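Local atomic coordinates of Iron(III) ABC transporter, periplasmic iron-compound-binding protein (Vibrio cholerae, PDB entry 5GGY), a protein that probably binds ferric hydroxamate siderophores such as Desferal in the periplasm and hands them to an ABC transporter for iron uptake. Residues 233-236 against 237-240; 166-169 against 170-174. All coordinates share one frame; numbering follows the deposited sequence.

Contact 1 (233-236 against 237-240)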
loop_
_atom_site.group_PDB
_atom_site.type_symbol
_atom_site.label_atom_id
_atom_site.label_comp_id
_atom_site.label_asym_id
_atom_site.label_seq_id
_atom_site.Cartn_x
_atom_site.Cartn_y
_atom_site.Cartn_z
ATOM N N GLN A 233 32.213 -19.580 1.713
ATOM C CA GLN A 233 32.541 -19.504 0.291
ATOM C C GLN A 233 33.622 -20.490 -0.153
ATOM O O GLN A 233 33.647 -20.904 -1.311
ATOM C CB GLN A 233 32.971 -18.083 -0.066
ATOM C CG GLN A 233 31.830 -17.079 -0.051
ATOM C CD GLN A 233 32.295 -15.664 -0.311
ATOM O OE1 GLN A 233 32.819 -14.997 0.583
ATOM N NE2 GLN A 233 32.107 -15.194 -1.539
ATOM N N LYS A 234 34.505 -20.868 0.766
ATOM C CA LYS A 234 35.597 -21.791 0.450
ATOM C C LYS A 234 35.210 -23.242 0.684
ATOM O O LYS A 234 35.841 -24.155 0.164
ATOM C CB LYS A 234 36.830 -21.474 1.289
ATOM C CG LYS A 234 37.185 -20.008 1.367
ATOM C CD LYS A 234 38.214 -19.798 2.452
ATOM C CE LYS A 234 37.718 -20.348 3.779
ATOM N NZ LYS A 234 38.732 -20.186 4.852
ATOM N N SER A 235 34.177 -23.447 1.489
ATOM C CA SER A 235 33.762 -24.792 1.862
ATOM C C SER A 235 33.348 -25.612 0.643
ATOM O O SER A 235 32.806 -25.082 -0.327
ATOM C CB SER A 235 32.615 -24.738 2.873
ATOM O OG SER A 235 31.498 -24.053 2.337
ATOM N N VAL A 236 33.625 -26.909 0.705
ATOM C CA VAL A 236 33.338 -27.826 -0.388
ATOM C C VAL A 236 31.845 -27.891 -0.702
ATOM O O VAL A 236 31.446 -27.924 -1.867
ATOM C CB VAL A 236 33.847 -29.245 -0.062
ATOM C CG1 VAL A 236 33.744 -30.140 -1.286
ATOM C CG2 VAL A 236 35.280 -29.183 0.441
ATOM N N LEU A 237 31.025 -27.900 0.346
ATOM C CA LEU A 237 29.576 -28.001 0.190
ATOM C C LEU A 237 28.999 -26.794 -0.544
ATOM O O LEU A 237 28.021 -26.912 -1.280
ATOM C CB LEU A 237 28.902 -28.152 1.557
ATOM C CG LEU A 237 27.377 -28.290 1.584
ATOM C CD1 LEU A 237 26.932 -29.503 0.782
ATOM C CD2 LEU A 237 26.872 -28.373 3.018
ATOM N N TRP A 238 29.618 -25.636 -0.345
ATOM C CA TRP A 238 29.153 -24.397 -0.958
ATOM C C TRP A 238 29.681 -24.230 -2.378
ATOM O O TRP A 238 28.944 -23.820 -3.272
ATOM C CB TRP A 238 29.565 -23.200 -0.101
ATOM C CG TRP A 238 29.232 -21.864 -0.696
ATOM C CD1 TRP A 238 30.038 -21.091 -1.476
ATOM C CD2 TRP A 238 28.005 -21.141 -0.549
ATOM N NE1 TRP A 238 29.390 -19.932 -1.826
ATOM C CE2 TRP A 238 28.140 -19.938 -1.268
ATOM C CE3 TRP A 238 26.804 -21.395 0.122
ATOM C CZ2 TRP A 238 27.120 -18.991 -1.337
ATOM C CZ3 TRP A 238 25.790 -20.452 0.052
ATOM C CH2 TRP A 238 25.955 -19.266 -0.674
ATOM N N ARG A 239 30.955 -24.553 -2.585
ATOM C CA ARG A 239 31.568 -24.432 -3.905
ATOM C C ARG A 239 30.957 -25.412 -4.903
ATOM O O ARG A 239 31.094 -25.241 -6.115
ATOM C CB ARG A 239 33.083 -24.651 -3.824
ATOM C CG ARG A 239 33.905 -23.371 -3.884
ATOM C CD ARG A 239 35.348 -23.667 -4.256
ATOM N NE ARG A 239 35.769 -22.940 -5.451
ATOM C CZ ARG A 239 35.601 -23.382 -6.695
ATOM N NH1 ARG A 239 35.018 -24.552 -6.912
ATOM N NH2 ARG A 239 36.016 -22.652 -7.721
ATOM N N ALA A 240 30.282 -26.436 -4.388
ATOM C CA ALA A 240 29.664 -27.451 -5.231
ATOM C C ALA A 240 28.165 -27.206 -5.400
ATOM O O ALA A 240 27.432 -28.086 -5.850
ATOM C CB ALA A 240 29.911 -28.837 -4.655
#
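Ser235 O accepts the backbone N-H of Arg239 at 3.0 Å, a straight bond of 165° that closes the first turn of the short helix 236-239. Ser235 is the N-cap of that helix and also links it to the preceding helix 229-234, so the contact is a helix-to-helix junction on the protein surface. The same carbonyl takes a second, weak and bent bond from Trp238 N at 3.2 Å, and the turn ends with another weak bond, from Ala240 N to Val236 O, where the chain leaves helical geometry. Although Ser235 holds the cap position, its hydroxyl turns back to the earlier helix and is hydrogen-bonded to Val232 O. With OG lying between the backbone N and the carbonyl carbon (chi1 59°), the hydroxyl also rests against Trp238 CB at 3.2 Å. Trp238 is the buried residue of the group. Its CG stands anti to the backbone N (chi1 175°), and the indole runs back along the last turn of helix 229-234: CD1 lies 3.5 Å from Gln233 CA, and the backbone N of Gln233 sits over one ring face. The Gln233 side chain extends alongside the indole and points the same way, its terminal amide nearly perpendicular to the ring. Leu237 projects from another side of the helix onto Leu209 and Ser210. The first carbons of the Arg239 side chain lie against the junction, with CG 3.6 Å from Gln233 O; the chain then bends and takes the guanidinium away.

Contact 2 (166-169 against 170-174)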
loop_
_atom_site.group_PDB
_atom_site.type_symbol
_atom_site.label_atom_id
_atom_site.label_comp_id
_atom_site.label_asym_id
_atom_site.label_seq_id
_atom_site.Cartn_x
_atom_site.Cartn_y
_atom_site.Cartn_z
ATOM N N ARG A 166 19.400 -16.232 5.777
ATOM C CA ARG A 166 20.551 -15.841 6.578
ATOM C C ARG A 166 21.252 -17.112 7.050
ATOM O O ARG A 166 20.630 -18.169 7.158
ATOM C CB ARG A 166 20.143 -14.985 7.781
ATOM C CG ARG A 166 19.594 -13.609 7.436
ATOM C CD ARG A 166 19.336 -12.804 8.704
ATOM N NE ARG A 166 18.591 -11.574 8.442
ATOM C CZ ARG A 166 19.151 -10.380 8.284
ATOM N NH1 ARG A 166 18.394 -9.315 8.051
ATOM N NH2 ARG A 166 20.467 -10.248 8.365
ATOM N N PHE A 167 22.545 -17.010 7.328
ATOM C CA PHE A 167 23.301 -18.149 7.827
ATOM C C PHE A 167 23.180 -18.286 9.340
ATOM O O PHE A 167 23.484 -17.355 10.076
ATOM C CB PHE A 167 24.778 -18.028 7.444
ATOM C CG PHE A 167 25.067 -18.350 6.008
ATOM C CD1 PHE A 167 25.133 -19.663 5.572
ATOM C CD2 PHE A 167 25.276 -17.340 5.092
ATOM C CE1 PHE A 167 25.398 -19.955 4.244
ATOM C CE2 PHE A 167 25.540 -17.630 3.767
ATOM C CZ PHE A 167 25.601 -18.937 3.344
ATOM N N ALA A 168 22.727 -19.447 9.798
ATOM C CA ALA A 168 22.730 -19.755 11.225
ATOM C C ALA A 168 24.161 -20.051 11.641
ATOM O O ALA A 168 24.633 -19.632 12.695
ATOM C CB ALA A 168 21.830 -20.930 11.524
ATOM N N ASN A 169 24.844 -20.776 10.769
ATOM C CA ASN A 169 26.253 -21.081 10.907
ATOM C C ASN A 169 26.725 -21.560 9.535
ATOM O O ASN A 169 25.925 -21.612 8.606
ATOM C CB ASN A 169 26.487 -22.122 12.010
ATOM C CG ASN A 169 25.790 -23.431 11.743
ATOM O OD1 ASN A 169 26.203 -24.206 10.880
ATOM N ND2 ASN A 169 24.745 -23.706 12.513
ATOM N N PRO A 170 28.018 -21.886 9.385
ATOM C CA PRO A 170 28.477 -22.300 8.053
ATOM C C PRO A 170 27.797 -23.549 7.489
ATOM O O PRO A 170 27.958 -23.808 6.304
ATOM C CB PRO A 170 29.967 -22.548 8.276
ATOM C CG PRO A 170 30.326 -21.603 9.351
ATOM C CD PRO A 170 29.155 -21.587 10.277
ATOM N N THR A 171 27.050 -24.293 8.300
ATOM C CA THR A 171 26.376 -25.482 7.790
ATOM C C THR A 171 24.862 -25.470 7.991
ATOM O O THR A 171 24.180 -26.409 7.605
ATOM C CB THR A 171 26.960 -26.764 8.420
ATOM O OG1 THR A 171 26.952 -26.663 9.847
ATOM C CG2 THR A 171 28.383 -26.985 7.935
ATOM N N SER A 172 24.337 -24.403 8.581
ATOM C CA SER A 172 22.899 -24.285 8.806
ATOM C C SER A 172 22.377 -22.976 8.231
ATOM O O SER A 172 23.091 -21.986 8.185
ATOM C CB SER A 172 22.566 -24.369 10.296
ATOM O OG SER A 172 21.217 -24.738 10.500
ATOM N N VAL A 173 21.124 -22.976 7.795
ATOM C CA VAL A 173 20.549 -21.827 7.097
ATOM C C VAL A 173 19.123 -21.509 7.558
ATOM O O VAL A 173 18.336 -22.409 7.829
ATOM C CB VAL A 173 20.574 -22.067 5.563
ATOM C CG1 VAL A 173 19.306 -21.573 4.894
ATOM C CG2 VAL A 173 21.807 -21.428 4.948
ATOM N N PHE A 174 18.812 -20.219 7.661
ATOM C CA PHE A 174 17.457 -19.757 7.950
ATOM C C PHE A 174 16.743 -19.315 6.683
ATOM O O PHE A 174 16.889 -18.178 6.252
ATOM C CB PHE A 174 17.469 -18.597 8.950
ATOM C CG PHE A 174 17.813 -19.002 10.353
ATOM C CD1 PHE A 174 17.067 -19.960 11.019
ATOM C CD2 PHE A 174 18.868 -18.403 11.016
ATOM C CE1 PHE A 174 17.380 -20.327 12.313
ATOM C CE2 PHE A 174 19.183 -18.763 12.311
ATOM C CZ PHE A 174 18.442 -19.726 12.960
#
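Arg166 and Phe174 pair through both of their backbone groups: Phe174 N gives a straight bond to Arg166 O at 2.8 Å, and Arg166 N returns a longer one to Phe174 O at 3.2 Å. Beyond them Phe167 faces Val173 as an antiparallel non-hydrogen-bonded pair, the ring atom CD1 3.8 Å from Val173 CG2. The register then slips. Ala168 N bonds to Ser172 O from above its carbonyl plane, and Asn169 N adds a weak bond to the same oxygen, making a classic beta bulge. Ala168 CB is carried against the Phe174 ring, 3.5 Å from CE2.

At the tip, Asn169 to Ser172 form a type I turn, closed by Ser172 N to Asn169 O. The Asn169 side chain folds over this turn, its CG between the backbone N and the carbonyl carbon (chi1 60°). OD1 thereby accepts two donors, Thr171 N at 2.7 Å and Thr171 OG1 at 2.8 Å: the bond from N makes an Asx turn, overlapping the type I turn, and that from OG1 helps fix the amide. ND2 lies over Ser172 CB at 3.2 Å.

Farther out, Phe167 stacks with Phe226, meets Tyr222 edge-to-face and touches Val232 of helix 229-234, where Pro170 also packs. On the other face Ser172 OG is hydrogen-bonded to Gln206, while the Phe174 side chain touches Ile204 and Gln206 of strand 204-208. Arg166 reaches away from the turn, its NE bonded to Tyr176 OH and its NH1 to Ser257 OG. Backbone bonds of Thr171 with Leu209 and of Val173 with Lys207 join strand 172-176 to the 204-208 edge of a mixed sheet, which thus includes a bulged beta hairpin closed by a type I turn.

Contact 2 precedes contact 1 in the chain, and their centres lie about 13 Å apart, on the same side of the chain's centre. They meet directly where aromatic side chains pack, Trp238 CZ3 being 3.6 Å from Phe167 CZ. The indole of the helix junction thus reaches the hairpin face that carries Phe167 and Val173. Helix 229-234 gives a second connection: it ends in contact 1, while its Val232 touches both Phe167 and Pro170 of contact 2. The loop residue Leu209 is shared too, touched by Leu237 as well as by Phe167 and Val173. The centre of contact 1 is about 27 Å from the chain centre, that of contact 2 about 17 Å.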